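Local structure of deacetylase EF_0837 (Enterococcus faecalis, 2ICS) at residues Y70-P74 and D75-V79; K361-G365 and G366-D370. The protein is a two-zinc hydrolase of the metallo-dependent hydrolase superfamily that deacetylates acetyl-(R)-mandelate in vitro, though with very low efficiency. All coordinates share one frame; numbering follows the deposited sequence.

Contact 1 (Y70-P74 and D75-V79); sequences YYDYP and DEIGV. With ADE (adenine), chain D.
Tyr73 and Pro74 turn the chain from an extended run into the short, weakly bonded helix 74-77, and their carbonyls collect the amides that follow: Glu76 N reaches Tyr73 O at 2.8 Å, and Ile77 N reaches Pro74 O at 3.3 Å. Gly78 N adds a weak bond to that same Pro74 O, so two amides share one acceptor.

Ile77 touches the preceding residues through both branches. Its chi1 of 61° puts CG1 between the backbone N and the carbonyl carbon, a crowded position, and CG1 comes to rest against Pro74 O at 3.2 Å. The other branch, CG2, lies 3.5 Å from Asp72 OD2, the two side chains running antiparallel alongside one another. Asp72 itself is buried and well tied down. Its OD1 takes the amide of Tyr73 at 2.7 Å on the anti side, 18° out of the carboxylate plane, and also forms a salt bridge with Arg278, while helix 275-279 packs nearby through Ile275. On the outer side, Glu76 CG brushes Tyr73 CB at 4.0 Å before the two side-chain ends part. The carboxylate of Asp75 is engaged outside the turn, OD1 hydrogen-bonding to Thr109 OG1.

At the far end of the run stands Tyr70, whose ring also meets those of His62 and Tyr274. Its OH is 2.7 Å from adenine N1, which sits obliquely to the ring. The Asp72 side chain is about 6 Å from that of His62, a zinc ligand. The arrangement is thus a helical turn at the end of an active-site loop, lying between strand 51-61, at whose end lies the zinc ligand His60, with His62 just beyond, and strand 83-89 of a TIM-barrel amidohydrolase.

Contact 2 (K361-G365 and G366-D370); sequences KTIIG and GQIYD
Tyr369 and Thr362 face each other as a hydrogen-bonded antiparallel pair, and the tyrosine is the side chain most engaged in this hairpin. Thr362 N bonds to Tyr369 O at 2.7 Å, and Tyr369 N answers to Thr362 O at 2.8 Å. With chi1 at -59°, CG stands beside the backbone N, and the ring turns its CD2-CE2 edge to the partner strand, diagonally toward Ile364: Thr362 O and Ile364 CB both lie at the ring edge, near its plane. The closest apolar touch is Tyr369 CE2 to Ile364 CB, 3.8 Å, the isoleucine side chain lying roughly perpendicular to that of the tyrosine.

Gly366, with Gly365, makes the reversal. From Ile364 to Gln367 the chain follows a type I' turn, both glycines having positive phi. Gly366, at phi 92°, takes a conformation that suits a residue without a side chain. The turn is closed by Gln367 N to Ile364 O and by Ile364 N to Gln367 O, each 2.8 Å. Ile363 CG2 packs against Gly366 C at 3.8 Å.

Lys361 sits at the open end, opposite Asp370 in a non-hydrogen-bonded pair. Its chain runs extended until chi4 bends it, leaving NZ 4.1 Å from Asp370 OD2, too far for a salt bridge, though the charges are of opposite sign. On that same face Ile363 and Ile368 meet strand 5-13, whereas Ile364 on the other face packs on Val79 and Thr84. The chemistry implies a hairpin held chiefly by four backbone bonds, with apolar side chains tying both its faces to the rest of the fold and the charged pair adding, at most, a loose attraction at its end.

How the contacts relate
Contact 1 comes early in the chain and contact 2 near its C-terminus, yet their centres are only about 17 Å apart and the two touch. Val79 is the junction: its CG2 lies 3.6 Å from Tyr369 CB, and its CB lies 3.7 Å from Ile364 CD1. One mixed sheet connects them further, since residues 70-79 fall between its strands 51-61 and 83-89, while residues 361-370 form the hairpin that ends it at strand 367-370. Contact 1 leads from the adenine pocket toward this hairpin, whose other face meets strands 5-13 and 42-45. The hairpin therefore sits between the barrel side, reached through Val79, and the small N-terminal sheet, consistent with a place at their interface.

Contact 1 (Y70-P74 and D75-V79)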
# COMPACT_ATOMS: atom_id res chain seq x y z
N TYR A 70 -17.69 -1.99 1.69
CA TYR A 70 -16.26 -1.79 1.53
C TYR A 70 -15.60 -1.50 2.89
O TYR A 70 -15.41 -0.34 3.24
CB TYR A 70 -16.06 -0.62 0.57
CG TYR A 70 -15.04 -0.83 -0.53
CD1 TYR A 70 -15.07 -1.96 -1.35
CD2 TYR A 70 -14.05 0.13 -0.77
CE1 TYR A 70 -14.14 -2.13 -2.38
CE2 TYR A 70 -13.12 -0.03 -1.80
CZ TYR A 70 -13.16 -1.16 -2.59
OH TYR A 70 -12.22 -1.34 -3.58
N TYR A 71 -15.25 -2.54 3.64
CA TYR A 71 -14.64 -2.35 4.96
C TYR A 71 -13.86 -3.58 5.43
O TYR A 71 -13.86 -4.63 4.78
CB TYR A 71 -15.74 -2.07 5.99
CG TYR A 71 -16.51 -3.33 6.38
CD1 TYR A 71 -16.12 -4.08 7.49
CD2 TYR A 71 -17.55 -3.81 5.59
CE1 TYR A 71 -16.76 -5.29 7.80
CE2 TYR A 71 -18.19 -5.02 5.89
CZ TYR A 71 -17.78 -5.75 6.99
OH TYR A 71 -18.38 -6.97 7.27
N ASP A 72 -13.21 -3.43 6.58
CA ASP A 72 -12.48 -4.52 7.21
C ASP A 72 -12.00 -4.04 8.57
O ASP A 72 -12.21 -2.89 8.94
CB ASP A 72 -11.27 -4.97 6.38
CG ASP A 72 -11.00 -6.46 6.54
OD1 ASP A 72 -11.24 -6.99 7.65
OD2 ASP A 72 -10.53 -7.09 5.56
N TYR A 73 -11.37 -4.94 9.33
CA TYR A 73 -10.87 -4.59 10.65
C TYR A 73 -9.36 -4.45 10.59
O TYR A 73 -8.65 -5.40 10.28
CB TYR A 73 -11.28 -5.66 11.67
CG TYR A 73 -12.77 -5.92 11.67
CD1 TYR A 73 -13.34 -6.82 10.78
CD2 TYR A 73 -13.62 -5.20 12.52
CE1 TYR A 73 -14.72 -7.02 10.73
CE2 TYR A 73 -15.01 -5.38 12.48
CZ TYR A 73 -15.54 -6.29 11.58
OH TYR A 73 -16.90 -6.47 11.50
N PRO A 74 -8.86 -3.24 10.89
CA PRO A 74 -7.44 -2.88 10.89
C PRO A 74 -6.45 -3.97 11.28
O PRO A 74 -5.52 -4.28 10.53
CB PRO A 74 -7.40 -1.69 11.84
CG PRO A 74 -8.68 -1.00 11.51
CD PRO A 74 -9.67 -2.15 11.46
N ASP A 75 -6.63 -4.57 12.45
CA ASP A 75 -5.68 -5.58 12.87
C ASP A 75 -5.75 -6.91 12.13
O ASP A 75 -4.82 -7.70 12.20
CB ASP A 75 -5.77 -5.79 14.39
CG ASP A 75 -5.42 -4.52 15.16
OD1 ASP A 75 -4.61 -3.71 14.66
OD2 ASP A 75 -5.96 -4.34 16.27
N GLU A 76 -6.84 -7.16 11.40
CA GLU A 76 -6.95 -8.40 10.63
C GLU A 76 -6.15 -8.30 9.33
O GLU A 76 -5.75 -9.31 8.77
CB GLU A 76 -8.41 -8.74 10.28
CG GLU A 76 -9.28 -9.11 11.47
CD GLU A 76 -8.69 -10.23 12.29
OE1 GLU A 76 -8.36 -11.30 11.72
OE2 GLU A 76 -8.55 -10.05 13.52
N ILE A 77 -5.92 -7.08 8.86
CA ILE A 77 -5.16 -6.86 7.63
C ILE A 77 -3.81 -6.26 7.96
O ILE A 77 -2.95 -6.10 7.08
CB ILE A 77 -5.87 -5.87 6.68
CG1 ILE A 77 -6.00 -4.51 7.38
CG2 ILE A 77 -7.22 -6.40 6.26
CD1 ILE A 77 -6.48 -3.40 6.50
N GLY A 78 -3.62 -5.91 9.23
CA GLY A 78 -2.37 -5.31 9.65
C GLY A 78 -1.48 -6.21 10.46
O GLY A 78 -0.93 -7.19 9.95
N VAL A 79 -1.33 -5.88 11.74
CA VAL A 79 -0.47 -6.63 12.64
C VAL A 79 -0.56 -8.15 12.49
O VAL A 79 0.46 -8.83 12.49
CB VAL A 79 -0.75 -6.22 14.11
CG1 VAL A 79 -2.20 -6.49 14.47
CG2 VAL A 79 0.20 -6.97 15.05
N9 ADE D . -15.56 -0.84 -9.37
C8 ADE D . -14.48 -0.44 -10.10
N7 ADE D . -13.45 -0.24 -9.32
C5 ADE D . -13.81 -0.49 -8.03
C6 ADE D . -13.15 -0.44 -6.77
N6 ADE D . -11.82 -0.07 -6.68
N1 ADE D . -13.85 -0.77 -5.66
C2 ADE D . -15.14 -1.14 -5.72
N3 ADE D . -15.80 -1.19 -6.88
C4 ADE D . -15.18 -0.88 -8.05

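Contact 2 (K361-G365 and G366-D370)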
# COMPACT_ATOMS: atom_id res chain seq x y z
N LYS A 361 6.67 -12.90 13.45
CA LYS A 361 6.65 -11.92 14.53
C LYS A 361 6.51 -10.54 13.92
O LYS A 361 7.06 -10.25 12.86
CB LYS A 361 7.94 -11.97 15.36
CG LYS A 361 7.94 -13.03 16.45
CD LYS A 361 9.11 -12.84 17.40
CE LYS A 361 9.03 -13.80 18.58
NZ LYS A 361 9.03 -15.22 18.15
N THR A 362 5.76 -9.68 14.60
CA THR A 362 5.55 -8.33 14.12
C THR A 362 5.72 -7.36 15.28
O THR A 362 5.08 -7.50 16.32
CB THR A 362 4.14 -8.17 13.51
OG1 THR A 362 3.95 -9.15 12.48
CG2 THR A 362 3.96 -6.78 12.92
N ILE A 363 6.61 -6.39 15.10
CA ILE A 363 6.87 -5.41 16.13
C ILE A 363 6.33 -4.07 15.69
O ILE A 363 6.57 -3.63 14.56
CB ILE A 363 8.38 -5.27 16.40
CG1 ILE A 363 8.95 -6.63 16.79
CG2 ILE A 363 8.63 -4.24 17.50
CD1 ILE A 363 10.43 -6.62 17.01
N ILE A 364 5.59 -3.42 16.59
CA ILE A 364 4.99 -2.13 16.30
C ILE A 364 5.28 -1.16 17.43
O ILE A 364 4.91 -1.42 18.58
CB ILE A 364 3.46 -2.26 16.15
CG1 ILE A 364 3.13 -3.29 15.06
CG2 ILE A 364 2.85 -0.90 15.83
CD1 ILE A 364 1.63 -3.44 14.77
N GLY A 365 5.93 -0.05 17.10
CA GLY A 365 6.26 0.95 18.08
C GLY A 365 7.03 0.35 19.25
O GLY A 365 6.92 0.82 20.38
N GLY A 366 7.78 -0.71 18.98
CA GLY A 366 8.54 -1.35 20.03
C GLY A 366 7.82 -2.49 20.72
O GLY A 366 8.43 -3.21 21.51
N GLN A 367 6.53 -2.65 20.45
CA GLN A 367 5.75 -3.72 21.05
C GLN A 367 5.82 -4.96 20.16
O GLN A 367 5.80 -4.85 18.93
CB GLN A 367 4.29 -3.31 21.23
CG GLN A 367 4.08 -2.11 22.15
CD GLN A 367 4.68 -2.32 23.52
OE1 GLN A 367 4.37 -3.30 24.21
NE2 GLN A 367 5.55 -1.41 23.93
N ILE A 368 5.90 -6.13 20.78
CA ILE A 368 6.00 -7.39 20.06
C ILE A 368 4.66 -8.10 19.95
O ILE A 368 3.90 -8.19 20.92
CB ILE A 368 6.99 -8.33 20.77
CG1 ILE A 368 8.36 -7.65 20.87
CG2 ILE A 368 7.10 -9.65 20.02
CD1 ILE A 368 9.28 -8.31 21.87
N TYR A 369 4.37 -8.62 18.76
CA TYR A 369 3.14 -9.35 18.49
C TYR A 369 3.53 -10.61 17.72
O TYR A 369 4.18 -10.53 16.67
CB TYR A 369 2.18 -8.50 17.66
CG TYR A 369 1.78 -7.20 18.33
CD1 TYR A 369 0.83 -7.17 19.35
CD2 TYR A 369 2.35 -5.99 17.93
CE1 TYR A 369 0.46 -5.97 19.97
CE2 TYR A 369 1.99 -4.79 18.53
CZ TYR A 369 1.05 -4.78 19.55
OH TYR A 369 0.71 -3.58 20.14
N ASP A 370 3.14 -11.77 18.24
CA ASP A 370 3.46 -13.04 17.60
C ASP A 370 2.50 -13.36 16.45
O ASP A 370 1.29 -13.18 16.58
CB ASP A 370 3.40 -14.16 18.64
CG ASP A 370 4.16 -15.40 18.20
OD1 ASP A 370 3.88 -15.91 17.10
OD2 ASP A 370 5.03 -15.85 18.97